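Long-range contacts in SidF, inhibitor of growth family, member 3 (PDB 4FYE), which dephosphorylates phosphoinositides, probably removing the 3-phosphate of phosphatidylinositol 3,4,5-trisphosphate: residues A31-P35 against Q73-N77; Y78-V83 against L152-T156; P121-A127 against D140-Q144; V714-K718 against F733-F739. The protein carries 1 engineered substitution. All coordinates share one frame. Residue numbers count along the deposited sequence, not the author numbering.

Contact 1 of 4, residues A31-P35 against Q73-N77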
loop_
_atom_site.group_PDB
_atom_site.type_symbol
_atom_site.label_atom_id
_atom_site.label_comp_id
_atom_site.label_asym_id
_atom_site.label_seq_id
_atom_site.Cartn_x
_atom_site.Cartn_y
_atom_site.Cartn_z
ATOM N N ALA A 31 5.314 -20.632 -8.943
ATOM C CA ALA A 31 4.136 -21.467 -8.819
ATOM C C ALA A 31 3.086 -20.833 -7.936
ATOM O O ALA A 31 3.340 -20.454 -6.795
ATOM C CB ALA A 31 4.504 -22.830 -8.295
ATOM N N TYR A 32 1.897 -20.717 -8.489
ATOM C CA TYR A 32 0.743 -20.207 -7.739
ATOM C C TYR A 32 -0.285 -21.251 -7.260
ATOM O O TYR A 32 -1.043 -20.949 -6.325
ATOM C CB TYR A 32 0.039 -19.249 -8.640
ATOM C CG TYR A 32 0.804 -18.019 -8.864
ATOM C CD1 TYR A 32 0.723 -16.943 -7.932
ATOM C CD2 TYR A 32 1.592 -17.869 -10.004
ATOM C CE1 TYR A 32 1.413 -15.749 -8.146
ATOM C CE2 TYR A 32 2.292 -16.675 -10.222
ATOM C CZ TYR A 32 2.197 -15.637 -9.307
ATOM O OH TYR A 32 2.840 -14.454 -9.573
ATOM N N GLY A 33 -0.301 -22.440 -7.896
ATOM C CA GLY A 33 -1.201 -23.550 -7.605
ATOM C C GLY A 33 -2.647 -23.203 -7.953
ATOM O O GLY A 33 -2.904 -22.239 -8.679
ATOM N N TYR A 34 -3.602 -23.954 -7.397
ATOM C CA TYR A 34 -4.988 -23.811 -7.777
ATOM C C TYR A 34 -5.143 -23.770 -9.323
ATOM O O TYR A 34 -5.652 -22.792 -9.897
ATOM C CB TYR A 34 -5.615 -22.584 -7.086
ATOM C CG TYR A 34 -5.396 -22.529 -5.566
ATOM C CD1 TYR A 34 -6.362 -23.080 -4.661
ATOM C CD2 TYR A 34 -4.223 -21.982 -5.017
ATOM C CE1 TYR A 34 -6.165 -23.063 -3.284
ATOM C CE2 TYR A 34 -4.010 -21.988 -3.633
ATOM C CZ TYR A 34 -4.996 -22.499 -2.773
ATOM O OH TYR A 34 -4.788 -22.472 -1.387
ATOM N N PRO A 35 -4.721 -24.841 -10.005
ATOM C CA PRO A 35 -4.899 -24.837 -11.471
ATOM C C PRO A 35 -6.374 -24.566 -11.938
ATOM O O PRO A 35 -7.319 -25.052 -11.350
ATOM C CB PRO A 35 -4.406 -26.222 -11.898
ATOM C CG PRO A 35 -4.589 -27.113 -10.677
ATOM C CD PRO A 35 -4.367 -26.177 -9.482
ATOM N N GLN A 73 -2.404 -27.664 -2.230
ATOM C CA GLN A 73 -1.942 -26.651 -3.155
ATOM C C GLN A 73 -0.838 -25.807 -2.552
ATOM O O GLN A 73 0.140 -25.565 -3.228
ATOM C CB GLN A 73 -3.070 -25.765 -3.680
ATOM C CG GLN A 73 -4.155 -26.540 -4.388
ATOM C CD GLN A 73 -3.618 -27.229 -5.610
ATOM O OE1 GLN A 73 -2.990 -26.579 -6.465
ATOM N NE2 GLN A 73 -3.816 -28.552 -5.692
ATOM N N GLU A 74 -0.968 -25.405 -1.296
ATOM C CA GLU A 74 0.032 -24.542 -0.682
ATOM C C GLU A 74 1.327 -25.326 -0.491
ATOM O O GLU A 74 2.410 -24.792 -0.647
ATOM C CB GLU A 74 -0.450 -24.014 0.686
ATOM C CG GLU A 74 -1.730 -23.165 0.600
ATOM C CD GLU A 74 -1.538 -21.839 -0.166
ATOM O OE1 GLU A 74 -0.398 -21.361 -0.374
ATOM O OE2 GLU A 74 -2.549 -21.269 -0.588
ATOM N N ALA A 75 1.195 -26.576 -0.092
ATOM C CA ALA A 75 2.333 -27.482 -0.048
ATOM C C ALA A 75 3.045 -27.583 -1.392
ATOM O O ALA A 75 4.266 -27.482 -1.431
ATOM C CB ALA A 75 1.900 -28.838 0.411
ATOM N N ASN A 76 2.294 -27.754 -2.489
ATOM C CA ASN A 76 2.908 -27.736 -3.824
ATOM C C ASN A 76 3.600 -26.431 -4.135
ATOM O O ASN A 76 4.705 -26.469 -4.636
ATOM C CB ASN A 76 1.917 -28.006 -4.923
ATOM C CG ASN A 76 1.426 -29.444 -4.952
ATOM O OD1 ASN A 76 1.860 -30.290 -4.204
ATOM N ND2 ASN A 76 0.458 -29.686 -5.781
ATOM N N ASN A 77 2.974 -25.288 -3.833
ATOM C CA ASN A 77 3.598 -23.975 -4.021
ATOM C C ASN A 77 4.905 -23.835 -3.244
ATOM O O ASN A 77 5.939 -23.456 -3.766
ATOM C CB ASN A 77 2.648 -22.862 -3.580
ATOM C CG ASN A 77 1.475 -22.742 -4.501
ATOM O OD1 ASN A 77 1.517 -23.255 -5.616
ATOM N ND2 ASN A 77 0.410 -22.088 -4.043
#

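Contact 2 of 4, residues Y78-V83 against L152-T156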
loop_
_atom_site.group_PDB
_atom_site.type_symbol
_atom_site.label_atom_id
_atom_site.label_comp_id
_atom_site.label_asym_id
_atom_site.label_seq_id
_atom_site.Cartn_x
_atom_site.Cartn_y
_atom_site.Cartn_z
ATOM N N TYR A 78 4.827 -24.146 -1.980
ATOM C CA TYR A 78 5.998 -24.209 -1.157
ATOM C C TYR A 78 7.030 -25.098 -1.705
ATOM O O TYR A 78 8.130 -24.658 -1.771
ATOM C CB TYR A 78 5.673 -24.679 0.250
ATOM C CG TYR A 78 6.881 -24.548 1.127
ATOM C CD1 TYR A 78 7.159 -23.366 1.766
ATOM C CD2 TYR A 78 7.766 -25.605 1.294
ATOM C CE1 TYR A 78 8.261 -23.254 2.588
ATOM C CE2 TYR A 78 8.841 -25.494 2.115
ATOM C CZ TYR A 78 9.075 -24.298 2.740
ATOM O OH TYR A 78 10.148 -24.167 3.562
ATOM N N ILE A 79 6.707 -26.349 -2.093
ATOM C CA ILE A 79 7.747 -27.223 -2.613
ATOM C C ILE A 79 8.447 -26.574 -3.845
ATOM O O ILE A 79 9.661 -26.428 -3.881
ATOM C CB ILE A 79 7.224 -28.602 -3.029
ATOM C CG1 ILE A 79 6.418 -29.352 -1.946
ATOM C CG2 ILE A 79 8.326 -29.455 -3.586
ATOM C CD1 ILE A 79 7.130 -29.789 -0.729
ATOM N N ASP A 80 7.669 -26.158 -4.832
ATOM C CA ASP A 80 8.171 -25.771 -6.133
ATOM C C ASP A 80 8.950 -24.496 -6.024
ATOM O O ASP A 80 9.979 -24.348 -6.696
ATOM C CB ASP A 80 7.011 -25.529 -7.133
ATOM C CG ASP A 80 6.285 -26.822 -7.538
ATOM O OD1 ASP A 80 6.820 -27.945 -7.329
ATOM O OD2 ASP A 80 5.147 -26.722 -8.064
ATOM N N ASN A 81 8.439 -23.569 -5.212
ATOM C CA ASN A 81 9.041 -22.244 -5.115
ATOM C C ASN A 81 10.380 -22.332 -4.354
ATOM O O ASN A 81 11.320 -21.703 -4.731
ATOM C CB ASN A 81 8.084 -21.192 -4.543
ATOM C CG ASN A 81 6.916 -20.833 -5.509
ATOM O OD1 ASN A 81 7.052 -20.881 -6.715
ATOM N ND2 ASN A 81 5.780 -20.465 -4.958
ATOM N N LEU A 82 10.476 -23.182 -3.345
ATOM C CA LEU A 82 11.738 -23.406 -2.675
ATOM C C LEU A 82 12.690 -24.171 -3.635
ATOM O O LEU A 82 13.910 -23.862 -3.721
ATOM C CB LEU A 82 11.497 -24.199 -1.379
ATOM C CG LEU A 82 12.542 -24.333 -0.261
ATOM C CD1 LEU A 82 12.523 -25.714 0.430
ATOM C CD2 LEU A 82 13.929 -24.061 -0.773
ATOM N N VAL A 83 12.147 -25.145 -4.373
ATOM C CA VAL A 83 12.989 -25.914 -5.326
ATOM C C VAL A 83 13.622 -24.991 -6.302
ATOM O O VAL A 83 14.773 -25.182 -6.636
ATOM C CB VAL A 83 12.230 -26.947 -6.149
ATOM C CG1 VAL A 83 12.980 -27.271 -7.450
ATOM C CG2 VAL A 83 12.081 -28.202 -5.321
ATOM N N LEU A 152 6.787 -30.403 5.523
ATOM C CA LEU A 152 7.547 -29.324 4.864
ATOM C C LEU A 152 8.802 -28.931 5.628
ATOM O O LEU A 152 9.777 -28.504 5.006
ATOM C CB LEU A 152 6.717 -28.097 4.608
ATOM C CG LEU A 152 5.497 -28.246 3.720
ATOM C CD1 LEU A 152 4.855 -26.860 3.584
ATOM C CD2 LEU A 152 5.842 -28.816 2.345
ATOM N N GLN A 153 8.807 -29.139 6.947
ATOM C CA GLN A 153 10.047 -28.966 7.693
ATOM C C GLN A 153 11.023 -30.037 7.311
ATOM O O GLN A 153 12.191 -29.734 7.035
ATOM C CB GLN A 153 9.841 -28.946 9.207
ATOM C CG GLN A 153 9.286 -27.588 9.588
ATOM C CD GLN A 153 8.382 -27.600 10.817
ATOM O OE1 GLN A 153 8.098 -28.657 11.411
ATOM N NE2 GLN A 153 7.936 -26.408 11.220
ATOM N N GLN A 154 10.581 -31.291 7.256
ATOM C CA GLN A 154 11.514 -32.345 6.804
ATOM C C GLN A 154 12.002 -32.077 5.359
ATOM O O GLN A 154 13.209 -32.216 5.036
ATOM C CB GLN A 154 10.878 -33.688 6.967
ATOM C CG GLN A 154 10.647 -34.087 8.428
ATOM C CD GLN A 154 9.700 -35.261 8.479
ATOM O OE1 GLN A 154 9.008 -35.503 7.506
ATOM N NE2 GLN A 154 9.679 -36.019 9.581
ATOM N N PHE A 155 11.103 -31.593 4.498
ATOM C CA PHE A 155 11.531 -31.386 3.114
ATOM C C PHE A 155 12.599 -30.303 3.023
ATOM O O PHE A 155 13.610 -30.487 2.371
ATOM C CB PHE A 155 10.353 -31.072 2.173
ATOM C CG PHE A 155 10.768 -30.500 0.821
ATOM C CD1 PHE A 155 11.488 -31.270 -0.110
ATOM C CD2 PHE A 155 10.472 -29.190 0.493
ATOM C CE1 PHE A 155 11.858 -30.732 -1.346
ATOM C CE2 PHE A 155 10.825 -28.644 -0.728
ATOM C CZ PHE A 155 11.515 -29.403 -1.657
ATOM N N THR A 156 12.340 -29.163 3.654
ATOM C CA THR A 156 13.299 -28.072 3.644
ATOM C C THR A 156 14.647 -28.444 4.311
ATOM O O THR A 156 15.691 -28.099 3.813
ATOM C CB THR A 156 12.700 -26.701 4.150
ATOM O OG1 THR A 156 13.114 -26.407 5.477
ATOM C CG2 THR A 156 11.226 -26.654 4.115
#

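Contact 3 of 4, residues P121-A127 against D140-Q144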
loop_
_atom_site.group_PDB
_atom_site.type_symbol
_atom_site.label_atom_id
_atom_site.label_comp_id
_atom_site.label_asym_id
_atom_site.label_seq_id
_atom_site.Cartn_x
_atom_site.Cartn_y
_atom_site.Cartn_z
ATOM N N PRO A 121 -6.307 -36.490 2.843
ATOM C CA PRO A 121 -7.524 -36.630 1.992
ATOM C C PRO A 121 -7.974 -35.288 1.497
ATOM O O PRO A 121 -7.937 -34.325 2.247
ATOM C CB PRO A 121 -8.573 -37.278 2.917
ATOM C CG PRO A 121 -8.027 -37.109 4.331
ATOM C CD PRO A 121 -6.516 -37.045 4.205
ATOM N N SER A 122 -8.352 -35.249 0.225
ATOM C CA SER A 122 -8.712 -34.064 -0.511
ATOM C C SER A 122 -9.742 -33.184 0.158
ATOM O O SER A 122 -9.617 -31.963 0.147
ATOM C CB SER A 122 -9.227 -34.480 -1.868
ATOM O OG SER A 122 -8.126 -34.470 -2.744
ATOM N N ASP A 123 -10.715 -33.814 0.779
ATOM C CA ASP A 123 -11.830 -33.095 1.330
ATOM C C ASP A 123 -11.576 -32.635 2.748
ATOM O O ASP A 123 -12.319 -31.791 3.240
ATOM C CB ASP A 123 -13.120 -33.914 1.227
ATOM C CG ASP A 123 -13.834 -33.694 -0.120
ATOM O OD1 ASP A 123 -13.779 -32.555 -0.670
ATOM O OD2 ASP A 123 -14.434 -34.659 -0.637
ATOM N N LYS A 124 -10.527 -33.120 3.410
ATOM C CA LYS A 124 -10.183 -32.454 4.639
ATOM C C LYS A 124 -9.115 -31.393 4.365
ATOM O O LYS A 124 -8.719 -30.663 5.254
ATOM C CB LYS A 124 -9.740 -33.400 5.718
ATOM C CG LYS A 124 -10.711 -34.513 6.126
ATOM C CD LYS A 124 -9.975 -35.368 7.170
ATOM C CE LYS A 124 -10.720 -36.625 7.617
ATOM N NZ LYS A 124 -12.043 -36.258 8.193
ATOM N N ALA A 125 -8.655 -31.279 3.130
ATOM C CA ALA A 125 -7.542 -30.378 2.831
ATOM C C ALA A 125 -7.986 -28.945 2.710
ATOM O O ALA A 125 -7.171 -28.062 2.677
ATOM C CB ALA A 125 -6.866 -30.806 1.536
ATOM N N LYS A 126 -9.274 -28.693 2.608
ATOM C CA LYS A 126 -9.713 -27.331 2.240
ATOM C C LYS A 126 -10.292 -26.635 3.440
ATOM O O LYS A 126 -10.968 -27.253 4.246
ATOM C CB LYS A 126 -10.722 -27.313 1.071
ATOM C CG LYS A 126 -10.252 -28.050 -0.187
ATOM C CD LYS A 126 -11.196 -27.768 -1.372
ATOM C CE LYS A 126 -11.641 -29.068 -2.035
ATOM N NZ LYS A 126 -12.902 -28.977 -2.846
ATOM N N ALA A 127 -10.026 -25.344 3.563
ATOM C CA ALA A 127 -10.593 -24.589 4.663
ATOM C C ALA A 127 -11.820 -23.895 4.142
ATOM O O ALA A 127 -11.983 -23.764 2.946
ATOM C CB ALA A 127 -9.602 -23.562 5.181
ATOM N N ASP A 140 -10.507 -30.243 11.044
ATOM C CA ASP A 140 -9.840 -31.193 10.162
ATOM C C ASP A 140 -8.799 -30.547 9.252
ATOM O O ASP A 140 -7.656 -31.047 9.133
ATOM C CB ASP A 140 -10.881 -31.938 9.353
ATOM C CG ASP A 140 -11.632 -32.946 10.196
ATOM O OD1 ASP A 140 -11.098 -33.307 11.285
ATOM O OD2 ASP A 140 -12.742 -33.378 9.782
ATOM N N PHE A 141 -9.186 -29.429 8.628
ATOM C CA PHE A 141 -8.245 -28.651 7.877
ATOM C C PHE A 141 -7.039 -28.344 8.730
ATOM O O PHE A 141 -5.916 -28.609 8.258
ATOM C CB PHE A 141 -8.865 -27.365 7.364
ATOM C CG PHE A 141 -7.874 -26.371 6.840
ATOM C CD1 PHE A 141 -7.476 -26.411 5.521
ATOM C CD2 PHE A 141 -7.403 -25.362 7.633
ATOM C CE1 PHE A 141 -6.604 -25.450 4.998
ATOM C CE2 PHE A 141 -6.510 -24.399 7.137
ATOM C CZ PHE A 141 -6.109 -24.442 5.828
ATOM N N LEU A 142 -7.244 -27.805 9.959
ATOM C CA LEU A 142 -6.089 -27.541 10.879
ATOM C C LEU A 142 -5.248 -28.768 11.129
ATOM O O LEU A 142 -3.996 -28.662 11.134
ATOM C CB LEU A 142 -6.466 -26.910 12.222
ATOM C CG LEU A 142 -6.891 -25.486 11.906
ATOM C CD1 LEU A 142 -7.811 -24.867 12.957
ATOM C CD2 LEU A 142 -5.680 -24.647 11.724
ATOM N N GLU A 143 -5.893 -29.943 11.271
ATOM C CA GLU A 143 -5.088 -31.116 11.551
ATOM C C GLU A 143 -4.269 -31.472 10.363
ATOM O O GLU A 143 -3.204 -31.988 10.523
ATOM C CB GLU A 143 -5.891 -32.355 11.909
ATOM C CG GLU A 143 -6.402 -32.327 13.325
ATOM C CD GLU A 143 -7.285 -33.522 13.672
ATOM O OE1 GLU A 143 -6.956 -34.664 13.237
ATOM O OE2 GLU A 143 -8.302 -33.300 14.387
ATOM N N GLN A 144 -4.800 -31.257 9.164
ATOM C CA GLN A 144 -4.090 -31.686 7.997
ATOM C C GLN A 144 -2.907 -30.741 7.847
ATOM O O GLN A 144 -1.756 -31.142 7.662
ATOM C CB GLN A 144 -5.009 -31.656 6.773
ATOM C CG GLN A 144 -6.192 -32.603 6.839
ATOM C CD GLN A 144 -5.849 -34.002 7.291
ATOM O OE1 GLN A 144 -4.949 -34.698 6.734
ATOM N NE2 GLN A 144 -6.543 -34.427 8.330
#

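Contact 4 of 4, residues V714-K718 against F733-F739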
loop_
_atom_site.group_PDB
_atom_site.type_symbol
_atom_site.label_atom_id
_atom_site.label_comp_id
_atom_site.label_asym_id
_atom_site.label_seq_id
_atom_site.Cartn_x
_atom_site.Cartn_y
_atom_site.Cartn_z
ATOM N N VAL A 714 3.881 -18.618 -0.820
ATOM C CA VAL A 714 2.758 -19.336 -0.187
ATOM C C VAL A 714 1.606 -18.339 0.106
ATOM O O VAL A 714 1.793 -17.113 0.152
ATOM C CB VAL A 714 3.423 -19.970 1.034
ATOM C CG1 VAL A 714 3.114 -19.320 2.383
ATOM C CG2 VAL A 714 3.598 -21.452 0.931
ATOM N N SER A 715 0.378 -18.792 0.277
ATOM C CA SER A 715 -0.659 -17.775 0.584
ATOM C C SER A 715 -0.543 -17.209 2.007
ATOM O O SER A 715 0.269 -17.662 2.849
ATOM C CB SER A 715 -2.066 -18.277 0.329
ATOM O OG SER A 715 -2.221 -18.703 -1.018
ATOM N N GLY A 716 -1.344 -16.188 2.270
ATOM C CA GLY A 716 -1.366 -15.637 3.583
ATOM C C GLY A 716 -2.010 -14.258 3.592
ATOM O O GLY A 716 -2.894 -13.951 2.803
ATOM N N GLY A 717 -1.313 -13.412 4.347
ATOM C CA GLY A 717 -1.850 -12.502 5.244
ATOM C C GLY A 717 -1.877 -13.265 6.558
ATOM O O GLY A 717 -2.616 -14.231 6.673
ATOM N N LYS A 718 -1.151 -12.789 7.550
ATOM C CA LYS A 718 -1.121 -13.391 8.882
ATOM C C LYS A 718 -1.630 -12.484 10.004
ATOM O O LYS A 718 -1.334 -12.749 11.162
ATOM C CB LYS A 718 0.343 -13.690 9.254
ATOM C CG LYS A 718 0.512 -15.042 9.868
ATOM C CD LYS A 718 1.281 -14.974 11.176
ATOM C CE LYS A 718 0.994 -16.199 12.047
ATOM N NZ LYS A 718 1.632 -16.092 13.395
ATOM N N PHE A 733 -6.079 -18.168 6.328
ATOM C CA PHE A 733 -4.918 -17.882 5.503
ATOM C C PHE A 733 -3.672 -17.571 6.330
ATOM O O PHE A 733 -2.560 -17.818 5.844
ATOM C CB PHE A 733 -5.191 -16.838 4.377
ATOM C CG PHE A 733 -5.597 -17.482 3.056
ATOM C CD1 PHE A 733 -4.793 -18.440 2.469
ATOM C CD2 PHE A 733 -6.774 -17.125 2.412
ATOM C CE1 PHE A 733 -5.131 -19.041 1.258
ATOM C CE2 PHE A 733 -7.124 -17.712 1.189
ATOM C CZ PHE A 733 -6.303 -18.682 0.612
ATOM N N GLY A 734 -3.837 -17.091 7.579
ATOM C CA GLY A 734 -2.678 -16.858 8.462
ATOM C C GLY A 734 -1.854 -18.094 8.767
ATOM O O GLY A 734 -0.621 -18.046 8.765
ATOM N N LYS A 735 -2.522 -19.218 8.969
ATOM C CA LYS A 735 -1.865 -20.510 9.250
ATOM C C LYS A 735 -1.109 -21.031 8.051
ATOM O O LYS A 735 -0.105 -21.668 8.205
ATOM C CB LYS A 735 -2.890 -21.594 9.666
ATOM C CG LYS A 735 -3.930 -21.199 10.687
ATOM C CD LYS A 735 -3.305 -20.975 12.059
ATOM C CE LYS A 735 -4.242 -20.099 12.914
ATOM N NZ LYS A 735 -3.548 -19.503 14.106
ATOM N N VAL A 736 -1.578 -20.763 6.849
ATOM C CA VAL A 736 -0.784 -21.118 5.713
ATOM C C VAL A 736 0.434 -20.202 5.636
ATOM O O VAL A 736 1.548 -20.659 5.332
ATOM C CB VAL A 736 -1.607 -20.959 4.438
ATOM C CG1 VAL A 736 -0.691 -21.087 3.246
ATOM C CG2 VAL A 736 -2.619 -22.067 4.377
ATOM N N ALA A 737 0.224 -18.910 5.866
ATOM C CA ALA A 737 1.354 -17.956 5.902
ATOM C C ALA A 737 2.506 -18.476 6.754
ATOM O O ALA A 737 3.665 -18.325 6.362
ATOM C CB ALA A 737 0.948 -16.567 6.411
ATOM N N ASN A 738 2.219 -19.088 7.894
ATOM C CA ASN A 738 3.324 -19.744 8.639
ATOM C C ASN A 738 4.315 -20.495 7.799
ATOM O O ASN A 738 5.482 -20.433 8.096
ATOM C CB ASN A 738 2.774 -20.603 9.753
ATOM C CG ASN A 738 2.135 -19.746 10.833
ATOM O OD1 ASN A 738 2.558 -18.589 11.030
ATOM N ND2 ASN A 738 1.104 -20.262 11.504
ATOM N N PHE A 739 3.872 -21.195 6.768
ATOM C CA PHE A 739 4.779 -21.991 5.958
ATOM C C PHE A 739 6.036 -21.222 5.587
ATOM O O PHE A 739 7.123 -21.778 5.556
ATOM C CB PHE A 739 4.090 -22.484 4.691
ATOM C CG PHE A 739 3.129 -23.607 4.918
ATOM C CD1 PHE A 739 2.870 -24.066 6.188
ATOM C CD2 PHE A 739 2.478 -24.194 3.857
ATOM C CE1 PHE A 739 1.980 -25.094 6.398
ATOM C CE2 PHE A 739 1.588 -25.224 4.057
ATOM C CZ PHE A 739 1.340 -25.675 5.332
#

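Contact 1 of 4, residues A31-P35 against Q73-N77
A polar loop-to-helix contact joins residues 31-35, in the loop leading to strand 39-42, to the N-terminal part of helix 71-92. Side chains of the helix satisfy backbone groups of the loop: Gln-73 OE1 accepts the amide Tyr-34 N (2.9 Å), and Asn-77 ND2 gives a weak hydrogen bond to Tyr-32 O (2.9 Å). Between these two bonds the backbone passes through Gly-33, where positive phi suits glycine and a side chain would collide with Asn-77 OD1. Tyr-34 then lays its ring on the helix. Gln-73 CB stands 3.9 Å from the ring centroid, only 12° off the normal, a CH-pi contact, while Tyr-34 OH donates to Glu-74 OE2 (2.7 Å). That carboxylate is shared, since Ser-715 also hydrogen-bonds to it. Side-chain-to-backbone hydrogen bonds and the Tyr-34 CH-pi contact thus hold the N-terminal loop before strand 39-42 to the first helix of the three-helix cluster 71-92, 98-119 and 136-163.

Contact 2 of 4, residues Y78-V83 against L152-T156
Leu-152 opens the second segment by pushing its CD2 methyl between two residues of helix 71-92, 3.5 Å from Ile-79 CD1 and 3.9 Å from Tyr-78 CD2. One turn on, Phe-155 does most of the interlocking. Its t rotamer carries the ring across to the other helix, where it sits as a knob among Tyr-78, Ile-79, Leu-82 and Val-83. Ile-79 CD1 lies over a ring face, 4.0 Å from the centroid, forming a CH-pi contact; Val-83 CG2 meets the ring edge at Phe-155 CZ (3.9 Å), and Leu-82 CD1 approaches Phe-155 CE2 to 3.6 Å. Thr-156 completes the surface with its CB 3.9 Å from Leu-82 CD1. No hydrogen bond crosses the interface. The axes of segments 78-83 and 152-156 approach to 11.2 Å and cross at -18°, running the same way. Helix 98-119 packs against both, touching Ile-79 and Val-83 and setting Phe-112 against the Phe-155 ring. This is a knob-into-hole contact between the first and third helices of an up-down-up cluster.

Contact 3 of 4, residues P121-A127 against D140-Q144
Pro-121 lies near the start of the loop that follows helix 98-119, its CD 3.8 Å from Gln-144 OE1. The chain turns at once, Lys-124 N bonding back to Pro-121 O (3.1 Å), and so brings Lys-124 against helix 136-163. Its aliphatic part passes Gln-144, with Lys-124 CD 3.7 Å from Gln-144 NE2, before the amine reaches Asp-140 OD2 in a long, weak salt bridge (Lys-124 NZ to OD2, 3.4 Å). The carbonyl Lys-124 O meets Phe-141 CA at 3.3 Å in a CA-H...O contact. These residues form the connection between two successive helices of a helical cluster, the loop folding back onto the first turns of the helix it leads into. Further along, Ala-125 O comes to the edge of the Phe-141 ring (3.3 Å to CD1), and Lys-126 C lies 3.5 Å from the same Phe-141 CD1. Ala-127 CB lies over the ring face in a CH-pi contact, 3.4 Å from the centroid and 5° off the normal. Backbone hydrogen bonds tie Ala-125 to Val-71 and Ala-127 to Pro-69.

Contact 4 of 4, residues V714-K718 against F733-F739
Close backbone approach defines this buried contact: no hydrogen bond links 714-718 to 733-739, yet the CA atoms of Lys-718 and Gly-734 are 3.8 Å apart and those of Gly-716 and Ala-737 are 4.3 Å apart. Three CA-H...O contacts fill the gap, Gly-716 CA to Phe-733 O (3.4 Å), Ala-737 CA to Ser-715 O (3.3 Å) and Gly-734 CA to Gly-717 O (3.2 Å). Glycine makes this possible, for a CB on Gly-716 would strike Ala-737 CB, and its backbone angles would leave no room for one anyway. Among side chains, Ser-715 CB lies against Phe-733 CE1 (3.3 Å), Val-714 CG1 faces Val-736 CG1 (4.3 Å), and Val-714 CG2 touches Phe-739 CB (3.9 Å). The alkyl chain of Lys-718 extends along the helix, its CG 3.8 Å from Ala-737 CB. The extended loop thus covers one side of helix 733-741, whose Phe-733, Val-736 and Phe-739 touch Glu-74 of helix 71-92, while Phe-739 also packs on Val-148 and Leu-152 of helix 136-163.

Helix 71-92 is common to contacts 1 and 2, which use successive parts of it, their centres 12 Å apart, and meet where Ala-31 N probably bonds to Asn-81 OD1 (2.8 Å). Contact 4 joins the same helix through Ser-715 OG and Glu-74 OE2 (2.6 Å) and reaches contact 2 where Leu-152 CD1 packs on Phe-739 CD2 (3.6 Å). Contact 3 is nested along the chain within the loop closed by contact 2; both use helix 136-163, with centres 19 Å apart. It touches contact 4 at Leu-142 CD2 and Lys-735 CG (4.0 Å). Together they bring N-terminal and C-terminal parts of the phosphatase fragment onto one helical cluster, away from the centre of the chain; no ligand takes part.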